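Local coordinates for RNA-dependent RNA Polymerase (Bombyx mori cytoplasmic polyhedrosis virus, PDB 6TZ0), which catalyses RNA-templated RNA synthesis, transcribing the double-stranded genome conservatively into plus strands and copying these into minus strands in replication, at residues V541-V555 with G708-V721. Numbering follows the deposited sequence.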
ATOM      1  N   VAL A 541      28.582   4.320 -22.489  1.00 29.06           N
ATOM      2  CA  VAL A 541      27.348   3.908 -21.839  1.00 29.06           C
ATOM      3  C   VAL A 541      26.414   5.112 -21.750  1.00 29.06           C
ATOM      4  O   VAL A 541      26.853   6.241 -21.511  1.00 29.06           O
ATOM      5  CB  VAL A 541      27.641   3.264 -20.460  1.00 29.06           C
ATOM      6  CG1 VAL A 541      28.293   4.233 -19.482  1.00 29.06           C
ATOM      7  CG2 VAL A 541      26.408   2.657 -19.868  1.00 29.06           C
ATOM      8  N   LEU A 542      25.136   4.882 -22.031  1.00 29.20           N
ATOM      9  CA  LEU A 542      24.108   5.908 -21.941  1.00 29.20           C
ATOM     10  C   LEU A 542      23.130   5.526 -20.843  1.00 29.20           C
ATOM     11  O   LEU A 542      22.489   4.474 -20.916  1.00 29.20           O
ATOM     12  CB  LEU A 542      23.373   6.083 -23.263  1.00 29.20           C
ATOM     13  CG  LEU A 542      22.304   7.169 -23.196  1.00 29.20           C
ATOM     14  CD1 LEU A 542      22.940   8.508 -22.919  1.00 29.20           C
ATOM     15  CD2 LEU A 542      21.489   7.227 -24.461  1.00 29.20           C
ATOM     16  N   LEU A 543      23.015   6.379 -19.839  1.00 30.82           N
ATOM     17  CA  LEU A 543      22.173   6.126 -18.685  1.00 30.82           C
ATOM     18  C   LEU A 543      20.824   6.794 -18.902  1.00 30.82           C
ATOM     19  O   LEU A 543      20.747   7.873 -19.494  1.00 30.82           O
ATOM     20  CB  LEU A 543      22.852   6.662 -17.428  1.00 30.82           C
ATOM     21  CG  LEU A 543      24.226   6.032 -17.194  1.00 30.82           C
ATOM     22  CD1 LEU A 543      24.962   6.705 -16.071  1.00 30.82           C
ATOM     23  CD2 LEU A 543      24.115   4.548 -16.915  1.00 30.82           C
ATOM     24  N   SER A 544      19.757   6.147 -18.441  1.00 31.75           N
ATOM     25  CA  SER A 544      18.409   6.674 -18.640  1.00 31.75           C
ATOM     26  C   SER A 544      17.578   6.431 -17.390  1.00 31.75           C
ATOM     27  O   SER A 544      17.172   5.296 -17.122  1.00 31.75           O
ATOM     28  CB  SER A 544      17.744   6.045 -19.862  1.00 31.75           C
ATOM     29  OG  SER A 544      16.437   6.552 -20.049  1.00 31.75           O
ATOM     30  N   SER A 545      17.322   7.494 -16.633  1.00 34.99           N
ATOM     31  CA  SER A 545      16.385   7.452 -15.514  1.00 34.99           C
ATOM     32  C   SER A 545      15.043   8.020 -15.967  1.00 34.99           C
ATOM     33  O   SER A 545      14.605   9.078 -15.529  1.00 34.99           O
ATOM     34  CB  SER A 545      16.936   8.226 -14.323  1.00 34.99           C
ATOM     35  OG  SER A 545      18.148   7.672 -13.866  1.00 34.99           O
ATOM     36  N   ILE A 546      14.402   7.289 -16.879  1.00 37.28           N
ATOM     37  CA  ILE A 546      13.147   7.737 -17.472  1.00 37.28           C
ATOM     38  C   ILE A 546      12.047   7.748 -16.414  1.00 37.28           C
ATOM     39  O   ILE A 546      11.915   6.813 -15.613  1.00 37.28           O
ATOM     40  CB  ILE A 546      12.798   6.863 -18.692  1.00 37.28           C
ATOM     41  CG1 ILE A 546      11.493   7.303 -19.356  1.00 37.28           C
ATOM     42  CG2 ILE A 546      12.833   5.381 -18.372  1.00 37.28           C
ATOM     43  CD1 ILE A 546      11.591   8.628 -20.019  1.00 37.28           C
ATOM     44  N   ASP A 547      11.293   8.842 -16.366  1.00 39.43           N
ATOM     45  CA  ASP A 547      10.319   9.087 -15.310  1.00 39.43           C
ATOM     46  C   ASP A 547       8.941   9.244 -15.932  1.00 39.43           C
ATOM     47  O   ASP A 547       8.751  10.075 -16.825  1.00 39.43           O
ATOM     48  CB  ASP A 547      10.689  10.337 -14.513  1.00 39.43           C
ATOM     49  CG  ASP A 547       9.926  10.452 -13.206  1.00 39.43           C
ATOM     50  OD1 ASP A 547       9.130   9.548 -12.878  1.00 39.43           O
ATOM     51  OD2 ASP A 547      10.124  11.461 -12.502  1.00 39.43           O
ATOM     52  N   VAL A 548       7.984   8.460 -15.447  1.00 37.58           N
ATOM     53  CA  VAL A 548       6.596   8.545 -15.881  1.00 37.58           C
ATOM     54  C   VAL A 548       5.835   9.359 -14.849  1.00 37.58           C
ATOM     55  O   VAL A 548       5.681   8.931 -13.700  1.00 37.58           O
ATOM     56  CB  VAL A 548       5.971   7.153 -16.050  1.00 37.58           C
ATOM     57  CG1 VAL A 548       4.523   7.284 -16.474  1.00 37.58           C
ATOM     58  CG2 VAL A 548       6.766   6.329 -17.042  1.00 37.58           C
ATOM     59  N   ALA A 549       5.354  10.529 -15.253  1.00 35.82           N
ATOM     60  CA  ALA A 549       4.687  11.442 -14.333  1.00 35.82           C
ATOM     61  C   ALA A 549       3.271  10.950 -14.062  1.00 35.82           C
ATOM     62  O   ALA A 549       2.426  10.959 -14.959  1.00 35.82           O
ATOM     63  CB  ALA A 549       4.670  12.851 -14.912  1.00 35.82           C
ATOM     64  N   GLY A 550       3.010  10.530 -12.825  1.00 35.21           N
ATOM     65  CA  GLY A 550       1.664  10.201 -12.398  1.00 35.21           C
ATOM     66  C   GLY A 550       1.110   8.941 -13.021  1.00 35.21           C
ATOM     67  O   GLY A 550       0.203   9.007 -13.856  1.00 35.21           O
ATOM     68  N   MET A 551       1.647   7.786 -12.633  1.00 34.58           N
ATOM     69  CA  MET A 551       1.329   6.565 -13.361  1.00 34.58           C
ATOM     70  C   MET A 551      -0.015   5.976 -12.945  1.00 34.58           C
ATOM     71  O   MET A 551      -0.745   5.459 -13.795  1.00 34.58           O
ATOM     72  CB  MET A 551       2.445   5.539 -13.180  1.00 34.58           C
ATOM     73  CG  MET A 551       2.324   4.351 -14.112  1.00 34.58           C
ATOM     74  SD  MET A 551       3.717   3.221 -14.083  1.00 34.58           S
ATOM     75  CE  MET A 551       3.175   2.016 -15.291  1.00 34.58           C
ATOM     76  N   ASP A 552      -0.365   6.050 -11.655  1.00 36.74           N
ATOM     77  CA  ASP A 552      -1.623   5.469 -11.190  1.00 36.74           C
ATOM     78  C   ASP A 552      -2.837   6.199 -11.742  1.00 36.74           C
ATOM     79  O   ASP A 552      -3.886   5.580 -11.948  1.00 36.74           O
ATOM     80  CB  ASP A 552      -1.690   5.462  -9.666  1.00 36.74           C
ATOM     81  CG  ASP A 552      -0.851   4.376  -9.057  1.00 36.74           C
ATOM     82  OD1 ASP A 552      -0.660   3.342  -9.723  1.00 36.74           O
ATOM     83  OD2 ASP A 552      -0.399   4.540  -7.906  1.00 36.74           O
ATOM     84  N   ALA A 553      -2.721   7.498 -11.986  1.00 33.32           N
ATOM     85  CA  ALA A 553      -3.799   8.227 -12.631  1.00 33.32           C
ATOM     86  C   ALA A 553      -3.794   8.053 -14.139  1.00 33.32           C
ATOM     87  O   ALA A 553      -4.791   8.375 -14.789  1.00 33.32           O
ATOM     88  CB  ALA A 553      -3.711   9.710 -12.281  1.00 33.32           C
ATOM     89  N   SER A 554      -2.704   7.544 -14.709  1.00 31.23           N
ATOM     90  CA  SER A 554      -2.588   7.407 -16.154  1.00 31.23           C
ATOM     91  C   SER A 554      -3.069   6.062 -16.673  1.00 31.23           C
ATOM     92  O   SER A 554      -3.422   5.965 -17.851  1.00 31.23           O
ATOM     93  CB  SER A 554      -1.138   7.613 -16.592  1.00 31.23           C
ATOM     94  OG  SER A 554      -0.688   8.921 -16.307  1.00 31.23           O
ATOM     95  N   VAL A 555      -3.089   5.032 -15.832  1.00 28.12           N
ATOM     96  CA  VAL A 555      -3.528   3.704 -16.251  1.00 28.12           C
ATOM     97  C   VAL A 555      -5.041   3.735 -16.430  1.00 28.12           C
ATOM     98  O   VAL A 555      -5.787   3.832 -15.455  1.00 28.12           O
ATOM     99  CB  VAL A 555      -3.109   2.631 -15.239  1.00 28.12           C
ATOM    100  CG1 VAL A 555      -3.672   1.274 -15.619  1.00 28.12           C
ATOM    101  CG2 VAL A 555      -1.606   2.561 -15.148  1.00 28.12           C
ATOM    102  N   GLY A 708      -0.022   5.396 -23.528  1.00 31.04           N
ATOM    103  CA  GLY A 708      -0.866   6.281 -22.756  1.00 31.04           C
ATOM    104  C   GLY A 708      -0.219   6.900 -21.539  1.00 31.04           C
ATOM    105  O   GLY A 708      -0.910   7.193 -20.560  1.00 31.04           O
ATOM    106  N   PHE A 709       1.089   7.120 -21.571  1.00 31.01           N
ATOM    107  CA  PHE A 709       1.785   7.741 -20.457  1.00 31.01           C
ATOM    108  C   PHE A 709       2.523   8.977 -20.940  1.00 31.01           C
ATOM    109  O   PHE A 709       2.867   9.087 -22.118  1.00 31.01           O
ATOM    110  CB  PHE A 709       2.776   6.786 -19.804  1.00 31.01           C
ATOM    111  CG  PHE A 709       2.152   5.528 -19.293  1.00 31.01           C
ATOM    112  CD1 PHE A 709       1.349   5.547 -18.171  1.00 31.01           C
ATOM    113  CD2 PHE A 709       2.405   4.318 -19.911  1.00 31.01           C
ATOM    114  CE1 PHE A 709       0.775   4.387 -17.697  1.00 31.01           C
ATOM    115  CE2 PHE A 709       1.839   3.157 -19.438  1.00 31.01           C
ATOM    116  CZ  PHE A 709       1.026   3.192 -18.329  1.00 31.01           C
ATOM    117  N   ALA A 710       2.739   9.918 -20.026  1.00 34.42           N
ATOM    118  CA  ALA A 710       3.598  11.062 -20.278  1.00 34.42           C
ATOM    119  C   ALA A 710       4.931  10.825 -19.588  1.00 34.42           C
ATOM    120  O   ALA A 710       4.969  10.427 -18.420  1.00 34.42           O
ATOM    121  CB  ALA A 710       2.955  12.353 -19.778  1.00 34.42           C
ATOM    122  N   THR A 711       6.020  11.040 -20.314  1.00 38.29           N
ATOM    123  CA  THR A 711       7.354  10.750 -19.813  1.00 38.29           C
ATOM    124  C   THR A 711       8.221  11.995 -19.878  1.00 38.29           C
ATOM    125  O   THR A 711       8.164  12.756 -20.848  1.00 38.29           O
ATOM    126  CB  THR A 711       8.030   9.625 -20.612  1.00 38.29           C
ATOM    127  OG1 THR A 711       8.144  10.013 -21.987  1.00 38.29           O
ATOM    128  CG2 THR A 711       7.243   8.331 -20.513  1.00 38.29           C
ATOM    129  N   THR A 712       9.016  12.201 -18.836  1.00 41.62           N
ATOM    130  CA  THR A 712      10.115  13.153 -18.862  1.00 41.62           C
ATOM    131  C   THR A 712      11.404  12.354 -18.987  1.00 41.62           C
ATOM    132  O   THR A 712      11.661  11.454 -18.181  1.00 41.62           O
ATOM    133  CB  THR A 712      10.137  14.024 -17.607  1.00 41.62           C
ATOM    134  OG1 THR A 712       8.898  14.732 -17.492  1.00 41.62           O
ATOM    135  CG2 THR A 712      11.268  15.031 -17.691  1.00 41.62           C
ATOM    136  N   ALA A 713      12.201  12.671 -19.999  1.00 41.31           N
ATOM    137  CA  ALA A 713      13.390  11.894 -20.332  1.00 41.31           C
ATOM    138  C   ALA A 713      14.622  12.596 -19.781  1.00 41.31           C
ATOM    139  O   ALA A 713      15.205  13.456 -20.442  1.00 41.31           O
ATOM    140  CB  ALA A 713      13.500  11.704 -21.841  1.00 41.31           C
ATOM    141  N   GLU A 714      15.032  12.222 -18.578  1.00 41.87           N
ATOM    142  CA  GLU A 714      16.322  12.648 -18.052  1.00 41.87           C
ATOM    143  C   GLU A 714      17.312  11.513 -18.311  1.00 41.87           C
ATOM    144  O   GLU A 714      17.330  10.492 -17.619  1.00 41.87           O
ATOM    145  CB  GLU A 714      16.228  13.094 -16.587  1.00 41.87           C
ATOM    146  CG  GLU A 714      15.581  12.154 -15.581  1.00 41.87           C
ATOM    147  CD  GLU A 714      15.497  12.757 -14.194  1.00 41.87           C
ATOM    148  OE1 GLU A 714      15.898  13.928 -14.030  1.00 41.87           O
ATOM    149  OE2 GLU A 714      15.037  12.058 -13.268  1.00 41.87           O
ATOM    150  N   LEU A 715      18.107  11.683 -19.357  1.00 35.45           N
ATOM    151  CA  LEU A 715      19.054  10.676 -19.797  1.00 35.45           C
ATOM    152  C   LEU A 715      20.434  11.305 -19.878  1.00 35.45           C
ATOM    153  O   LEU A 715      20.603  12.379 -20.460  1.00 35.45           O
ATOM    154  CB  LEU A 715      18.620  10.051 -21.132  1.00 35.45           C
ATOM    155  CG  LEU A 715      18.590  10.758 -22.484  1.00 35.45           C
ATOM    156  CD1 LEU A 715      18.504   9.720 -23.564  1.00 35.45           C
ATOM    157  CD2 LEU A 715      17.414  11.709 -22.607  1.00 35.45           C
ATOM    158  N   SER A 716      21.409  10.647 -19.267  1.00 34.55           N
ATOM    159  CA  SER A 716      22.714  11.225 -19.018  1.00 34.55           C
ATOM    160  C   SER A 716      23.805  10.248 -19.415  1.00 34.55           C
ATOM    161  O   SER A 716      23.568   9.060 -19.639  1.00 34.55           O
ATOM    162  CB  SER A 716      22.884  11.602 -17.543  1.00 34.55           C
ATOM    163  OG  SER A 716      22.863  10.455 -16.721  1.00 34.55           O
ATOM    164  N   GLN A 717      25.017  10.773 -19.494  1.00 36.67           N
ATOM    165  CA  GLN A 717      26.197   9.952 -19.689  1.00 36.67           C
ATOM    166  C   GLN A 717      26.793   9.488 -18.369  1.00 36.67           C
ATOM    167  O   GLN A 717      27.377   8.402 -18.307  1.00 36.67           O
ATOM    168  CB  GLN A 717      27.221  10.735 -20.522  1.00 36.67           C
ATOM    169  CG  GLN A 717      28.548  10.050 -20.764  1.00 36.67           C
ATOM    170  CD  GLN A 717      29.380  10.729 -21.825  1.00 36.67           C
ATOM    171  OE1 GLN A 717      28.910  11.634 -22.509  1.00 36.67           O
ATOM    172  NE2 GLN A 717      30.637  10.313 -21.951  1.00 36.67           N
ATOM    173  N   ASN A 718      26.604  10.243 -17.288  1.00 34.02           N
ATOM    174  CA  ASN A 718      27.353   9.926 -16.083  1.00 34.02           C
ATOM    175  C   ASN A 718      26.551  10.069 -14.792  1.00 34.02           C
ATOM    176  O   ASN A 718      27.138  10.283 -13.732  1.00 34.02           O
ATOM    177  CB  ASN A 718      28.620  10.779 -16.029  1.00 34.02           C
ATOM    178  CG  ASN A 718      28.351  12.246 -16.248  1.00 34.02           C
ATOM    179  OD1 ASN A 718      27.205  12.683 -16.292  1.00 34.02           O
ATOM    180  ND2 ASN A 718      29.413  13.015 -16.429  1.00 34.02           N
ATOM    181  N   SER A 719      25.231   9.904 -14.836  1.00 31.98           N
ATOM    182  CA  SER A 719      24.435   9.972 -13.616  1.00 31.98           C
ATOM    183  C   SER A 719      23.175   9.137 -13.778  1.00 31.98           C
ATOM    184  O   SER A 719      22.554   9.143 -14.842  1.00 31.98           O
ATOM    185  CB  SER A 719      24.067  11.416 -13.264  1.00 31.98           C
ATOM    186  OG  SER A 719      23.204  11.981 -14.231  1.00 31.98           O
ATOM    187  N   ILE A 720      22.793   8.437 -12.716  1.00 29.99           N
ATOM    188  CA  ILE A 720      21.678   7.500 -12.760  1.00 29.99           C
ATOM    189  C   ILE A 720      20.937   7.559 -11.426  1.00 29.99           C
ATOM    190  O   ILE A 720      21.542   7.783 -10.375  1.00 29.99           O
ATOM    191  CB  ILE A 720      22.182   6.076 -13.114  1.00 29.99           C
ATOM    192  CG1 ILE A 720      21.036   5.154 -13.515  1.00 29.99           C
ATOM    193  CG2 ILE A 720      23.058   5.467 -12.017  1.00 29.99           C
ATOM    194  CD1 ILE A 720      20.434   5.496 -14.833  1.00 29.99           C
ATOM    195  N   VAL A 721      19.611   7.426 -11.478  1.00 31.52           N
ATOM    196  CA  VAL A 721      18.749   7.531 -10.303  1.00 31.52           C
ATOM    197  C   VAL A 721      17.878   6.286 -10.236  1.00 31.52           C
ATOM    198  O   VAL A 721      17.224   5.932 -11.220  1.00 31.52           O
ATOM    199  CB  VAL A 721      17.840   8.778 -10.345  1.00 31.52           C
ATOM    200  CG1 VAL A 721      17.090   8.925  -9.040  1.00 31.52           C
ATOM    201  CG2 VAL A 721      18.603  10.039 -10.670  1.00 31.52           C
TER
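The motif A strand of the polymerase palm, which carries the magnesium-binding residue Asp547, pairs here with the outer strand 711-716 in antiparallel fashion. Leu543 and Ser716 exchange two backbone bonds, as do Asp547 and Thr712, where Thr712 N reaches Asp547 O at 2.9 Å. Between these pairs the ladder is irregular, with a longer bond from Ser545 N to Glu714 O (3.2 Å). With OG beside its own backbone N (chi1 -61°), Ser545 turns to the next strand, and its OG accepts from Val721 N at 2.8 Å. Ile720 CD1 packs on Leu543 CB (3.7 Å), while Ile546 extends CD1 over the backbone of Thr712 and Ala713. At the short, weakly bonded helix 551-554, the Phe709 ring meets four side chains: Val548 CG1 comes obliquely, 3.8 Å from Phe709 CB, Val555 CG2 meets the edge in plane, Ser554 CB lies 3.6 Å from Phe709 CD1, and extended Met551 makes an oblique Met-aromatic contact, SD 5.3 Å from the ring centroid. Ser554 OG donates back to Gly550 O. Strand 682-687 flanks 541-548 on the side away from 711-716, Met551 and Val555 rest against helix 644-665, and Ile720 continues by backbone hydrogen bonding to Val727 of strand 725-727.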